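Local structure of citrate synthase (2P2W) at residues 59-62 with 63-67. The protein probably catalyses the condensation of oxaloacetate with acetyl-CoA, with uptake of water, to give citrate and CoA in the tricarboxylic acid cycle. Residues are numbered along the deposited sequence; the frame is centred on the assembly and turned at random.
Sequences ELEE and FKRKM
E61 runs out extended, CG anti to the backbone N (chi1 -167°), while one turn on R65 sets CG beside its own N (chi1 -70°) and bends at chi3, which turns the guanidinium back toward the glutamate. The two chains run alongside and in the same direction, and NH1 of R65 meets OE1 of E61 at 3.4 Å in a salt bridge whose hydrogen bond is weak, with the carboxylate turned 47° from the guanidinium plane. The backbone of the preceding turn, E61 O and E62 CA, lies over one face of the guanidinium, and NH2 of R65 passes 3.8 Å from CG of E62 but stays 5.1 Å from its OE2, so any attraction there is at most long-range. Long, flexible charged chains suit this solvent-facing side. Beneath them the main chain repeats its i to i+4 bonds, among them F63 N to E59 O at 2.8 Å and K64 N to L60 O at 2.8 Å. CB and CG of K64 each lie 3.4 Å from O of L60, whose aliphatic side chain also packs on I360 of the second subunit. On the inward side the apolar F63 takes CG of M67 over one face, toward the rim, and meets Y47 edge-to-face, packing toward helices 42-51 and 110-133. The arrangement is that of an amphipathic surface alpha-helix, 57-69, with an i to i+4 Glu-Arg pair on its outer side, in the largely helical citrate synthase fold.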
ATOM      1  N   GLU A  59      10.707  -0.639  33.231  1.00 24.83           N
ATOM      2  CA  GLU A  59      10.528  -0.970  31.823  1.00 26.18           C
ATOM      3  C   GLU A  59       9.991   0.239  31.056  1.00 25.32           C
ATOM      4  O   GLU A  59      10.486   0.563  29.976  1.00 24.57           O
ATOM      5  CB  GLU A  59       9.579  -2.163  31.662  1.00 26.26           C
ATOM      6  CG  GLU A  59      10.289  -3.513  31.722  1.00 28.74           C
ATOM      7  CD  GLU A  59       9.342  -4.663  31.991  1.00 30.80           C
ATOM      8  OE1 GLU A  59       8.206  -4.404  32.445  1.00 32.46           O
ATOM      9  OE2 GLU A  59       9.733  -5.828  31.758  1.00 32.39           O
ATOM     10  N   LEU A  60       8.990   0.912  31.617  1.00 24.47           N
ATOM     11  CA  LEU A  60       8.421   2.084  30.960  1.00 24.47           C
ATOM     12  C   LEU A  60       9.460   3.193  30.838  1.00 25.35           C
ATOM     13  O   LEU A  60       9.562   3.851  29.804  1.00 23.96           O
ATOM     14  CB  LEU A  60       7.213   2.608  31.739  1.00 22.71           C
ATOM     15  CG  LEU A  60       6.520   3.821  31.107  1.00 23.19           C
ATOM     16  CD1 LEU A  60       6.083   3.478  29.691  1.00 21.73           C
ATOM     17  CD2 LEU A  60       5.320   4.224  31.947  1.00 24.83           C
ATOM     18  N   GLU A  61      10.228   3.394  31.903  1.00 26.33           N
ATOM     19  CA  GLU A  61      11.262   4.420  31.917  1.00 27.25           C
ATOM     20  C   GLU A  61      12.269   4.166  30.800  1.00 26.01           C
ATOM     21  O   GLU A  61      12.617   5.073  30.042  1.00 23.42           O
ATOM     22  CB  GLU A  61      11.984   4.426  33.268  1.00 31.17           C
ATOM     23  CG  GLU A  61      12.854   5.651  33.498  1.00 38.99           C
ATOM     24  CD  GLU A  61      13.727   5.533  34.741  1.00 44.01           C
ATOM     25  OE1 GLU A  61      14.513   4.560  34.838  1.00 45.71           O
ATOM     26  OE2 GLU A  61      13.625   6.416  35.620  1.00 46.81           O
ATOM     27  N   GLU A  62      12.739   2.927  30.705  1.00 24.91           N
ATOM     28  CA  GLU A  62      13.705   2.553  29.679  1.00 25.52           C
ATOM     29  C   GLU A  62      13.095   2.620  28.281  1.00 23.77           C
ATOM     30  O   GLU A  62      13.757   3.021  27.322  1.00 20.65           O
ATOM     31  CB  GLU A  62      14.238   1.144  29.954  1.00 29.40           C
ATOM     32  CG  GLU A  62      15.225   1.086  31.109  1.00 35.72           C
ATOM     33  CD  GLU A  62      15.384  -0.312  31.676  1.00 40.20           C
ATOM     34  OE1 GLU A  62      15.291  -1.287  30.897  1.00 42.17           O
ATOM     35  OE2 GLU A  62      15.612  -0.434  32.900  1.00 42.22           O
ATOM     36  N   PHE A  63      11.830   2.231  28.164  1.00 22.99           N
ATOM     37  CA  PHE A  63      11.162   2.264  26.870  1.00 21.64           C
ATOM     38  C   PHE A  63      10.969   3.709  26.410  1.00 21.00           C
ATOM     39  O   PHE A  63      11.077   4.006  25.221  1.00 20.73           O
ATOM     40  CB  PHE A  63       9.808   1.550  26.944  1.00 21.37           C
ATOM     41  CG  PHE A  63       9.121   1.408  25.611  1.00 21.85           C
ATOM     42  CD1 PHE A  63       9.689   0.632  24.598  1.00 23.15           C
ATOM     43  CD2 PHE A  63       7.920   2.063  25.359  1.00 21.06           C
ATOM     44  CE1 PHE A  63       9.069   0.512  23.350  1.00 23.99           C
ATOM     45  CE2 PHE A  63       7.290   1.950  24.116  1.00 22.31           C
ATOM     46  CZ  PHE A  63       7.866   1.175  23.110  1.00 23.23           C
ATOM     47  N   LYS A  64      10.679   4.608  27.348  1.00 20.34           N
ATOM     48  CA  LYS A  64      10.487   6.012  26.993  1.00 22.17           C
ATOM     49  C   LYS A  64      11.798   6.615  26.510  1.00 21.34           C
ATOM     50  O   LYS A  64      11.810   7.417  25.579  1.00 20.38           O
ATOM     51  CB  LYS A  64       9.942   6.816  28.180  1.00 23.96           C
ATOM     52  CG  LYS A  64       8.427   6.742  28.325  1.00 27.37           C
ATOM     53  CD  LYS A  64       7.924   7.490  29.554  1.00 30.84           C
ATOM     54  CE  LYS A  64       8.172   8.987  29.432  1.00 33.65           C
ATOM     55  NZ  LYS A  64       7.082   9.786  30.062  1.00 36.94           N
ATOM     56  N   ARG A  65      12.903   6.226  27.137  1.00 20.71           N
ATOM     57  CA  ARG A  65      14.206   6.735  26.720  1.00 19.82           C
ATOM     58  C   ARG A  65      14.578   6.179  25.346  1.00 20.16           C
ATOM     59  O   ARG A  65      15.240   6.852  24.556  1.00 19.86           O
ATOM     60  CB  ARG A  65      15.290   6.369  27.741  1.00 21.22           C
ATOM     61  CG  ARG A  65      15.176   7.119  29.063  1.00 21.50           C
ATOM     62  CD  ARG A  65      16.533   7.211  29.747  1.00 27.18           C
ATOM     63  NE  ARG A  65      17.095   5.900  30.041  1.00 30.12           N
ATOM     64  CZ  ARG A  65      16.960   5.272  31.206  1.00 34.38           C
ATOM     65  NH1 ARG A  65      16.280   5.839  32.193  1.00 34.82           N
ATOM     66  NH2 ARG A  65      17.500   4.073  31.380  1.00 35.89           N
ATOM     67  N   LYS A  66      14.147   4.950  25.067  1.00 20.32           N
ATOM     68  CA  LYS A  66      14.426   4.308  23.785  1.00 20.14           C
ATOM     69  C   LYS A  66      13.718   5.053  22.657  1.00 20.33           C
ATOM     70  O   LYS A  66      14.340   5.437  21.660  1.00 19.96           O
ATOM     71  CB  LYS A  66      13.953   2.850  23.799  1.00 22.57           C
ATOM     72  CG  LYS A  66      14.104   2.144  22.454  1.00 22.93           C
ATOM     73  CD  LYS A  66      13.711   0.674  22.533  1.00 27.64           C
ATOM     74  CE  LYS A  66      14.795  -0.149  23.201  1.00 30.52           C
ATOM     75  NZ  LYS A  66      15.729  -0.708  22.183  1.00 34.50           N
ATOM     76  N   MET A  67      12.409   5.247  22.804  1.00 18.85           N
ATOM     77  CA  MET A  67      11.661   5.956  21.776  1.00 19.47           C
ATOM     78  C   MET A  67      12.216   7.366  21.601  1.00 19.37           C
ATOM     79  O   MET A  67      12.352   7.848  20.480  1.00 18.79           O
ATOM     80  CB  MET A  67      10.170   6.008  22.129  1.00 19.17           C
ATOM     81  CG  MET A  67       9.480   4.652  22.022  1.00 21.51           C
ATOM     82  SD  MET A  67       7.685   4.759  22.172  1.00 22.54           S
ATOM     83  CE  MET A  67       7.287   5.662  20.679  1.00 21.56           C
TER